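Local atomic coordinates of putative rRNA methylase (Clostridium thermocellum ATCC 27405, PDB entry 3EEY), a protein that binds S-adenosylmethionine and probably acts as a methyltransferase, putatively on ribosomal RNA. Residues Gln84-Tyr89 with Lys95-Asn100; Gln120-Ala125 with Leu154-Gly159; Lys124-Leu129 with Gly133-Val138. All blocks are in the same frame, centred on the assembly; numbering follows the deposited sequence.

Contact 1 of 3, residues Gln84-Tyr89 with Lys95-Asn100; sequences QNMDKY and KAVMFN. With SAM (S-adenosylmethionine), chain K.
M86 sends its CG between its own backbone N and carbonyl carbon (chi1 78°), runs on extended through SD, and then turns at the last bond (chi3 61°), which brings the methyl CE down toward strand 94-101. There CE lodges against two side chains of the strand: it lies 4.2 Å from V97 CG1 and 4.2 Å from F99 CZ, approaching the phenyl ring obliquely. These van der Waals contacts are the whole of the direct protein bridge between 84-89 and 95-100, and all three residues are buried. The ring of F99 also meets that of H83, and residues of helix 115-128 lie against it.

S-adenosylmethionine touches both segments, with a hydrogen bond at Q84 and close contacts at N100. Q84 is bent at its second torsion, bringing its amide oxygen to the adenine: SAM N6 donates to Q84 OE1 over 3.1 Å in an almost straight bond of 171°. At the other end of the cofactor, the backbone oxygen of N100 lies 3.4 Å from the transferable methyl, SAM CE, while N100 OD1 is 3.6 Å from the same carbon. Two oxygens beside a methyl on a positively charged sulfur would be expected to interact favourably with its polarised C-H bonds. N100 CB passes 3.7 Å from the amino nitrogen SAM N. D54, Q56, N33 and N35 complete much of the polar grip on the cofactor. A strand whose C-terminal end reaches the methyl, beside a loop that hydrogen-bonds the adenine amino group, is characteristic of Rossmann-like, class I methyltransferases.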
loop_
_atom_site.group_PDB
_atom_site.type_symbol
_atom_site.label_atom_id
_atom_site.label_comp_id
_atom_site.label_asym_id
_atom_site.label_seq_id
_atom_site.Cartn_x
_atom_site.Cartn_y
_atom_site.Cartn_z
ATOM N N GLN A 84 24.763 -7.805 0.251
ATOM C CA GLN A 84 25.253 -7.543 1.611
ATOM C C GLN A 84 26.580 -6.774 1.639
ATOM O O GLN A 84 26.933 -6.185 2.656
ATOM C CB GLN A 84 25.368 -8.849 2.413
ATOM C CG GLN A 84 26.451 -9.819 1.957
ATOM C CD GLN A 84 25.968 -10.812 0.913
ATOM O OE1 GLN A 84 24.999 -10.563 0.196
ATOM N NE2 GLN A 84 26.651 -11.941 0.820
ATOM N N ASN A 85 27.290 -6.766 0.510
ATOM C CA ASN A 85 28.573 -6.081 0.389
ATOM C C ASN A 85 28.493 -4.799 -0.437
ATOM O O ASN A 85 29.518 -4.334 -0.938
ATOM C CB ASN A 85 29.617 -7.013 -0.241
ATOM C CG ASN A 85 29.842 -8.282 0.556
ATOM O OD1 ASN A 85 30.014 -8.250 1.777
ATOM N ND2 ASN A 85 29.869 -9.414 -0.140
ATOM N N MET A 86 27.289 -4.232 -0.568
ATOM C CA MET A 86 27.054 -3.083 -1.455
ATOM C C MET A 86 27.809 -1.816 -1.042
ATOM O O MET A 86 28.083 -0.948 -1.876
ATOM C CB MET A 86 25.542 -2.817 -1.694
ATOM C CG MET A 86 24.768 -2.109 -0.574
ATOM S SD MET A 86 23.097 -1.532 -0.990
ATOM C CE MET A 86 22.317 -3.092 -1.402
ATOM N N ASP A 87 28.164 -1.733 0.240
ATOM C CA ASP A 87 28.893 -0.586 0.796
ATOM C C ASP A 87 30.361 -0.511 0.354
ATOM O O ASP A 87 30.986 0.547 0.439
ATOM C CB ASP A 87 28.801 -0.582 2.327
ATOM C CG ASP A 87 29.331 -1.862 2.958
ATOM O OD1 ASP A 87 29.175 -2.955 2.369
ATOM O OD2 ASP A 87 29.897 -1.780 4.064
ATOM N N LYS A 88 30.899 -1.634 -0.117
ATOM C CA LYS A 88 32.261 -1.700 -0.661
ATOM C C LYS A 88 32.388 -1.036 -2.037
ATOM O O LYS A 88 33.494 -0.718 -2.478
ATOM C CB LYS A 88 32.731 -3.155 -0.757
ATOM C CG LYS A 88 32.924 -3.839 0.585
ATOM C CD LYS A 88 33.279 -5.301 0.436
ATOM C CE LYS A 88 33.343 -5.960 1.798
ATOM N NZ LYS A 88 33.473 -7.438 1.715
ATOM N N TYR A 89 31.257 -0.824 -2.705
ATOM C CA TYR A 89 31.264 -0.379 -4.087
ATOM C C TYR A 89 30.623 0.986 -4.247
ATOM O O TYR A 89 30.842 1.670 -5.247
ATOM C CB TYR A 89 30.543 -1.401 -4.960
ATOM C CG TYR A 89 31.120 -2.795 -4.895
ATOM C CD1 TYR A 89 32.138 -3.192 -5.766
ATOM C CD2 TYR A 89 30.636 -3.727 -3.976
ATOM C CE1 TYR A 89 32.667 -4.486 -5.714
ATOM C CE2 TYR A 89 31.159 -5.020 -3.915
ATOM C CZ TYR A 89 32.175 -5.388 -4.786
ATOM O OH TYR A 89 32.686 -6.661 -4.741
ATOM N N LYS A 95 19.307 7.186 -4.094
ATOM C CA LYS A 95 17.904 7.587 -4.043
ATOM C C LYS A 95 16.982 6.396 -3.800
ATOM O O LYS A 95 15.995 6.517 -3.078
ATOM C CB LYS A 95 17.501 8.323 -5.322
ATOM C CG LYS A 95 16.192 9.106 -5.231
ATOM C CD LYS A 95 16.303 10.298 -4.285
ATOM C CE LYS A 95 15.286 11.382 -4.613
ATOM N NZ LYS A 95 15.597 12.056 -5.907
ATOM N N ALA A 96 17.308 5.253 -4.402
ATOM C CA ALA A 96 16.447 4.086 -4.331
ATOM C C ALA A 96 17.213 2.784 -4.403
ATOM O O ALA A 96 18.288 2.728 -4.981
ATOM C CB ALA A 96 15.386 4.136 -5.415
ATOM N N VAL A 97 16.661 1.743 -3.775
ATOM C CA VAL A 97 17.201 0.388 -3.856
ATOM C C VAL A 97 16.031 -0.567 -4.079
ATOM O O VAL A 97 15.015 -0.465 -3.409
ATOM C CB VAL A 97 17.989 -0.030 -2.579
ATOM C CG1 VAL A 97 18.777 -1.316 -2.816
ATOM C CG2 VAL A 97 18.950 1.052 -2.132
ATOM N N MET A 98 16.171 -1.484 -5.028
ATOM C CA MET A 98 15.134 -2.469 -5.281
ATOM C C MET A 98 15.601 -3.866 -4.865
ATOM O O MET A 98 16.668 -4.323 -5.276
ATOM C CB MET A 98 14.682 -2.450 -6.752
ATOM C CG MET A 98 14.072 -1.130 -7.244
ATOM S SD MET A 98 13.489 -1.177 -8.970
ATOM C CE MET A 98 11.847 -1.818 -8.830
ATOM N N PHE A 99 14.803 -4.524 -4.028
ATOM C CA PHE A 99 15.009 -5.935 -3.678
ATOM C C PHE A 99 13.879 -6.771 -4.237
ATOM O O PHE A 99 12.696 -6.424 -4.104
ATOM C CB PHE A 99 15.040 -6.129 -2.161
ATOM C CG PHE A 99 16.298 -5.664 -1.515
ATOM C CD1 PHE A 99 17.352 -6.543 -1.310
ATOM C CD2 PHE A 99 16.432 -4.352 -1.104
ATOM C CE1 PHE A 99 18.514 -6.114 -0.704
ATOM C CE2 PHE A 99 17.590 -3.913 -0.492
ATOM C CZ PHE A 99 18.633 -4.783 -0.299
ATOM N N ASN A 100 14.245 -7.878 -4.859
ATOM C CA ASN A 100 13.283 -8.850 -5.344
ATOM C C ASN A 100 13.706 -10.218 -4.816
ATOM O O ASN A 100 14.651 -10.815 -5.318
ATOM C CB ASN A 100 13.271 -8.807 -6.869
ATOM C CG ASN A 100 11.926 -9.134 -7.451
ATOM O OD1 ASN A 100 11.581 -10.300 -7.603
ATOM N ND2 ASN A 100 11.156 -8.104 -7.790
HETATM N N SAM K . 14.665 -8.439 -10.274
HETATM C CA SAM K . 14.998 -9.771 -10.871
HETATM C C SAM K . 14.548 -9.877 -12.330
HETATM O O SAM K . 14.405 -10.967 -12.897
HETATM O OXT SAM K . 14.331 -8.858 -12.985
HETATM C CB SAM K . 14.446 -10.898 -10.007
HETATM C CG SAM K . 15.382 -11.265 -8.859
HETATM S SD SAM K . 15.346 -13.025 -8.424
HETATM C CE SAM K . 13.730 -13.128 -7.606
HETATM C "C5'" SAM K . 16.522 -13.045 -7.044
HETATM C "C4'" SAM K . 17.954 -12.845 -7.551
HETATM O "O4'" SAM K . 18.823 -12.476 -6.496
HETATM C "C3'" SAM K . 18.529 -14.111 -8.184
HETATM O "O3'" SAM K . 19.033 -13.782 -9.458
HETATM C "C2'" SAM K . 19.643 -14.542 -7.249
HETATM O "O2'" SAM K . 20.732 -15.144 -7.923
HETATM C "C1'" SAM K . 20.026 -13.213 -6.607
HETATM N N9 SAM K . 20.686 -13.353 -5.294
HETATM C C8 SAM K . 20.604 -14.390 -4.395
HETATM N N7 SAM K . 21.383 -14.090 -3.327
HETATM C C5 SAM K . 21.956 -12.879 -3.539
HETATM C C6 SAM K . 22.832 -12.094 -2.797
HETATM N N6 SAM K . 23.283 -12.479 -1.606
HETATM N N1 SAM K . 23.245 -10.888 -3.317
HETATM C C2 SAM K . 22.815 -10.441 -4.548
HETATM N N3 SAM K . 21.942 -11.217 -5.267
HETATM C C4 SAM K . 21.525 -12.412 -4.776
#

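Contact 2 of 3, residues Gln120-Ala125 with Leu154-Gly159; sequences QALSKA and LEFLKG
Two helices packed side by side on one face of the central sheet meet where L122 and S123 of helix 115-128 face F156 and L157 of helix 148-157. The seam is small, and the ring of F156 makes two of its three contacts. F156 has its ring swung away from its backbone N (chi1 166°), so that it reaches across the groove between the helices. Its CE2 comes to 4.1 Å from L122 CB, and the neighbouring CZ lies 3.8 Å from S123 OG. Both partners approach the ring obliquely.

The serine hydroxyl is not left to the hydrocarbon alone: S123 OG is hydrogen-bonded to the carbonyl oxygen of I119, one turn back in its own helix. Its contact with the phenyl ring is therefore van der Waals in character, with the polar need of the oxygen met inside the helix. Deeper in the groove, the two leucines approach through their branch ends, L122 CD1 standing 4.4 Å from L157 CD2. This is a loose meeting, in keeping with CA atoms of L122 and L157 that are 9.0 Å apart. M126 thickens the seam from one turn further along, its terminal CE resting 3.7 Å from F156 CE2.

The layering runs from buried to partly exposed. Beneath the leucines lies strand 181-187, where I185 touches both L122 and L157, and L122 extends further over I135 and V137 of strand 133-139 and F99 of strand 94-101. F156 closes the groove on the side turned away from the sheet. Elsewhere on 154-159, L154 and K158 pack on I173 of the second subunit, which places this end of helix 148-157 near the dimer interface.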
loop_
_atom_site.group_PDB
_atom_site.type_symbol
_atom_site.label_atom_id
_atom_site.label_comp_id
_atom_site.label_asym_id
_atom_site.label_seq_id
_atom_site.Cartn_x
_atom_site.Cartn_y
_atom_site.Cartn_z
ATOM N N GLN A 120 21.367 -8.002 6.225
ATOM C CA GLN A 120 22.617 -7.248 6.078
ATOM C C GLN A 120 22.540 -6.198 4.972
ATOM O O GLN A 120 22.858 -5.033 5.210
ATOM C CB GLN A 120 23.776 -8.180 5.749
ATOM C CG GLN A 120 24.499 -8.773 6.914
ATOM C CD GLN A 120 25.803 -9.380 6.470
ATOM O OE1 GLN A 120 26.743 -8.659 6.119
ATOM N NE2 GLN A 120 25.865 -10.711 6.454
ATOM N N ALA A 121 22.126 -6.619 3.771
ATOM C CA ALA A 121 21.973 -5.704 2.621
ATOM C C ALA A 121 20.959 -4.610 2.878
ATOM O O ALA A 121 21.167 -3.472 2.452
ATOM C CB ALA A 121 21.592 -6.455 1.388
ATOM N N LEU A 122 19.866 -4.956 3.564
ATOM C CA LEU A 122 18.861 -3.966 3.954
ATOM C C LEU A 122 19.420 -2.904 4.899
ATOM O O LEU A 122 19.095 -1.737 4.752
ATOM C CB LEU A 122 17.624 -4.626 4.558
ATOM C CG LEU A 122 16.670 -5.333 3.598
ATOM C CD1 LEU A 122 15.728 -6.245 4.369
ATOM C CD2 LEU A 122 15.900 -4.338 2.750
ATOM N N SER A 123 20.254 -3.311 5.853
ATOM C CA SER A 123 20.955 -2.358 6.735
ATOM C C SER A 123 21.884 -1.440 5.948
ATOM O O SER A 123 21.920 -0.233 6.195
ATOM C CB SER A 123 21.779 -3.083 7.802
ATOM O OG SER A 123 21.103 -4.234 8.273
ATOM N N LYS A 124 22.632 -2.028 5.010
ATOM C CA LYS A 124 23.571 -1.290 4.165
ATOM C C LYS A 124 22.832 -0.307 3.270
ATOM O O LYS A 124 23.245 0.848 3.134
ATOM C CB LYS A 124 24.425 -2.245 3.309
ATOM C CG LYS A 124 25.354 -3.204 4.073
ATOM C CD LYS A 124 26.119 -2.515 5.205
ATOM C CE LYS A 124 27.325 -3.312 5.706
ATOM N NZ LYS A 124 27.291 -4.770 5.399
ATOM N N ALA A 125 21.736 -0.768 2.673
ATOM C CA ALA A 125 20.897 0.071 1.826
ATOM C C ALA A 125 20.271 1.212 2.617
ATOM O O ALA A 125 20.203 2.335 2.122
ATOM C CB ALA A 125 19.823 -0.757 1.148
ATOM N N LEU A 154 10.708 -9.614 7.739
ATOM C CA LEU A 154 9.622 -8.852 8.342
ATOM C C LEU A 154 9.816 -8.604 9.840
ATOM O O LEU A 154 9.528 -7.510 10.325
ATOM C CB LEU A 154 8.261 -9.512 8.062
ATOM C CG LEU A 154 7.712 -9.416 6.628
ATOM C CD1 LEU A 154 6.458 -10.267 6.438
ATOM C CD2 LEU A 154 7.427 -7.979 6.210
ATOM N N GLU A 155 10.327 -9.602 10.555
ATOM C CA GLU A 155 10.636 -9.449 11.982
ATOM C C GLU A 155 11.748 -8.428 12.207
ATOM O O GLU A 155 11.687 -7.648 13.155
ATOM C CB GLU A 155 11.002 -10.794 12.623
ATOM C CG GLU A 155 10.899 -10.788 14.139
ATOM C CD GLU A 155 11.607 -11.965 14.790
ATOM O OE1 GLU A 155 12.034 -12.891 14.068
ATOM O OE2 GLU A 155 11.737 -11.961 16.033
ATOM N N PHE A 156 12.750 -8.436 11.331
ATOM C CA PHE A 156 13.787 -7.411 11.340
ATOM C C PHE A 156 13.230 -6.014 11.061
ATOM O O PHE A 156 13.568 -5.052 11.758
ATOM C CB PHE A 156 14.912 -7.740 10.338
ATOM C CG PHE A 156 15.837 -6.575 10.059
ATOM C CD1 PHE A 156 16.743 -6.135 11.027
ATOM C CD2 PHE A 156 15.798 -5.915 8.830
ATOM C CE1 PHE A 156 17.592 -5.060 10.783
ATOM C CE2 PHE A 156 16.636 -4.831 8.570
ATOM C CZ PHE A 156 17.540 -4.403 9.547
ATOM N N LEU A 157 12.392 -5.906 10.034
ATOM C CA LEU A 157 11.859 -4.612 9.593
ATOM C C LEU A 157 10.827 -3.982 10.528
ATOM O O LEU A 157 10.671 -2.758 10.529
ATOM C CB LEU A 157 11.305 -4.705 8.179
ATOM C CG LEU A 157 12.357 -4.873 7.082
ATOM C CD1 LEU A 157 11.672 -5.118 5.759
ATOM C CD2 LEU A 157 13.285 -3.676 6.997
ATOM N N LYS A 158 10.152 -4.805 11.331
ATOM C CA LYS A 158 9.279 -4.318 12.402
ATOM C C LYS A 158 10.039 -3.524 13.460
ATOM O O LYS A 158 9.445 -2.673 14.135
ATOM C CB LYS A 158 8.553 -5.481 13.086
ATOM C CG LYS A 158 7.330 -6.009 12.344
ATOM C CD LYS A 158 6.917 -7.389 12.867
ATOM C CE LYS A 158 5.888 -8.072 11.963
ATOM N NZ LYS A 158 4.514 -7.530 12.166
ATOM N N GLY A 159 11.342 -3.799 13.592
ATOM C CA GLY A 159 12.196 -3.165 14.594
ATOM C C GLY A 159 12.875 -1.863 14.191
ATOM O O GLY A 159 13.505 -1.214 15.015
#

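Contact 3 of 3, residues Lys124-Leu129 with Gly133-Val138; sequences KAMELL and GIITVV
I135 rises from strand 133-139 toward helix 115-128, and its longer branch makes the centre of this contact. From CB the chain splits: CG1 is set beside the backbone N (chi1 -63°) and heads for the helix, whereas CG2 lies anti to the backbone N. CG1 lies 3.9 Å from L129 CD1, already against the first residue beyond the helix. The tip, CD1, is enclosed from several directions. It sits 3.7 Å from M126 CG, 3.9 Å from A125 CB and 3.9 Å from L129 CD1; one methyl group thus touches both the last helical turn and L129. M126 meets the isoleucine at about a right angle, touching it with the root of its chain while its bent end leads off to the adjoining helix.

L129 forks over the start of the strand. One branch, CD1, rests 3.6 Å from G133 O; the other, CD2, is 3.8 Å from I134 N. G133 carries no side chain, and the leucine can settle directly on the backbone here, with the CA atoms of L129 and G133 only 5.7 Å apart. The chain leaves helical geometry at L129, whose N still makes a weak bond to A125 O. The carbonyl oxygens of M126 and L129 at this helix end both accept hydrogen bonds from K187 NZ, placing a lysine's positive charge where the helix dipole would favour it.

Strand 94-101 lies next to 133-139 and parallel to it, and helix 115-128 joins them across one face of the sheet: the arrangement is the returning half of a beta-alpha-beta crossover, the repeating element of a Rossmann-like fold.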
loop_
_atom_site.group_PDB
_atom_site.type_symbol
_atom_site.label_atom_id
_atom_site.label_comp_id
_atom_site.label_asym_id
_atom_site.label_seq_id
_atom_site.Cartn_x
_atom_site.Cartn_y
_atom_site.Cartn_z
ATOM N N LYS A 124 22.632 -2.028 5.010
ATOM C CA LYS A 124 23.571 -1.290 4.165
ATOM C C LYS A 124 22.832 -0.307 3.270
ATOM O O LYS A 124 23.245 0.848 3.134
ATOM C CB LYS A 124 24.425 -2.245 3.309
ATOM C CG LYS A 124 25.354 -3.204 4.073
ATOM C CD LYS A 124 26.119 -2.515 5.205
ATOM C CE LYS A 124 27.325 -3.312 5.706
ATOM N NZ LYS A 124 27.291 -4.770 5.399
ATOM N N ALA A 125 21.736 -0.768 2.673
ATOM C CA ALA A 125 20.897 0.071 1.826
ATOM C C ALA A 125 20.271 1.212 2.617
ATOM O O ALA A 125 20.203 2.335 2.122
ATOM C CB ALA A 125 19.823 -0.757 1.148
ATOM N N MET A 126 19.814 0.919 3.840
ATOM C CA MET A 126 19.232 1.946 4.719
ATOM C C MET A 126 20.253 3.022 5.109
ATOM O O MET A 126 19.903 4.196 5.193
ATOM C CB MET A 126 18.558 1.328 5.958
ATOM C CG MET A 126 17.105 0.880 5.745
ATOM S SD MET A 126 16.190 0.255 7.187
ATOM C CE MET A 126 16.822 -1.409 7.282
ATOM N N GLU A 127 21.505 2.618 5.336
ATOM C CA GLU A 127 22.602 3.554 5.598
ATOM C C GLU A 127 22.910 4.421 4.375
ATOM O O GLU A 127 23.111 5.630 4.493
ATOM C CB GLU A 127 23.862 2.795 6.030
ATOM C CG GLU A 127 23.917 2.456 7.519
ATOM C CD GLU A 127 24.795 1.252 7.834
ATOM O OE1 GLU A 127 25.771 0.992 7.089
ATOM O OE2 GLU A 127 24.504 0.564 8.841
ATOM N N LEU A 128 22.942 3.784 3.202
ATOM C CA LEU A 128 23.282 4.445 1.937
ATOM C C LEU A 128 22.213 5.385 1.396
ATOM O O LEU A 128 22.513 6.230 0.560
ATOM C CB LEU A 128 23.635 3.396 0.871
ATOM C CG LEU A 128 25.050 2.806 0.878
ATOM C CD1 LEU A 128 25.139 1.610 -0.048
ATOM C CD2 LEU A 128 26.086 3.860 0.490
ATOM N N LEU A 129 20.973 5.227 1.863
ATOM C CA LEU A 129 19.839 6.042 1.416
ATOM C C LEU A 129 19.948 7.482 1.832
ATOM O O LEU A 129 20.271 7.779 2.986
ATOM C CB LEU A 129 18.520 5.516 1.980
ATOM C CG LEU A 129 17.637 4.544 1.208
ATOM C CD1 LEU A 129 16.260 4.572 1.846
ATOM C CD2 LEU A 129 17.550 4.891 -0.270
ATOM N N GLY A 133 14.594 9.064 0.411
ATOM C CA GLY A 133 14.864 7.958 -0.508
ATOM C C GLY A 133 14.047 6.728 -0.164
ATOM O O GLY A 133 13.492 6.660 0.918
ATOM N N ILE A 134 13.984 5.755 -1.076
ATOM C CA ILE A 134 13.093 4.595 -0.911
ATOM C C ILE A 134 13.776 3.258 -1.174
ATOM O O ILE A 134 14.630 3.152 -2.035
ATOM C CB ILE A 134 11.782 4.753 -1.757
ATOM C CG1 ILE A 134 10.738 3.698 -1.382
ATOM C CG2 ILE A 134 12.063 4.691 -3.276
ATOM C CD1 ILE A 134 9.395 4.246 -1.005
ATOM N N ILE A 135 13.422 2.248 -0.394
ATOM C CA ILE A 135 13.760 0.866 -0.701
ATOM C C ILE A 135 12.440 0.153 -0.927
ATOM O O ILE A 135 11.527 0.287 -0.117
ATOM C CB ILE A 135 14.522 0.172 0.457
ATOM C CG1 ILE A 135 15.863 0.860 0.703
ATOM C CG2 ILE A 135 14.743 -1.332 0.166
ATOM C CD1 ILE A 135 16.382 0.729 2.119
ATOM N N THR A 136 12.329 -0.583 -2.033
ATOM C CA THR A 136 11.207 -1.494 -2.220
ATOM C C THR A 136 11.689 -2.942 -2.117
ATOM O O THR A 136 12.755 -3.280 -2.611
ATOM C CB THR A 136 10.480 -1.265 -3.561
ATOM O OG1 THR A 136 11.374 -1.548 -4.639
ATOM C CG2 THR A 136 9.981 0.173 -3.671
ATOM N N VAL A 137 10.914 -3.772 -1.429
ATOM C CA VAL A 137 11.224 -5.192 -1.244
ATOM C C VAL A 137 10.000 -6.012 -1.661
ATOM O O VAL A 137 8.964 -5.991 -0.991
ATOM C CB VAL A 137 11.596 -5.514 0.237
ATOM C CG1 VAL A 137 12.168 -6.916 0.369
ATOM C CG2 VAL A 137 12.576 -4.497 0.791
ATOM N N VAL A 138 10.097 -6.703 -2.797
ATOM C CA VAL A 138 9.060 -7.652 -3.183
ATOM C C VAL A 138 9.465 -9.013 -2.604
ATOM O O VAL A 138 10.508 -9.553 -2.946
ATOM C CB VAL A 138 8.845 -7.712 -4.720
ATOM C CG1 VAL A 138 7.705 -8.656 -5.069
ATOM C CG2 VAL A 138 8.532 -6.330 -5.270
#

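Overall arrangement
Helix 115-128 ties the three contacts together: it supplies one side of contacts 2 and 3, and K124 NZ probably bonds to Q84 O of contact 1. Contacts 1 and 3 are core, built on the neighbouring strands 94-101 and 133-139, which pair through F99 N to T136 O and F99 O to V138 N. Contact 2 is more peripheral, joining two helices and only partly buried. Across the protein segments all three rest on van der Waals contact without hydrogen bonds, mostly between apolar side chains; polar chemistry enters contact 1 through the cofactor, and the helix end in contact 3 through a lysine. M126 and L122 connect contacts 2 and 3, carrying the hydrophobic layer from sheet to groove.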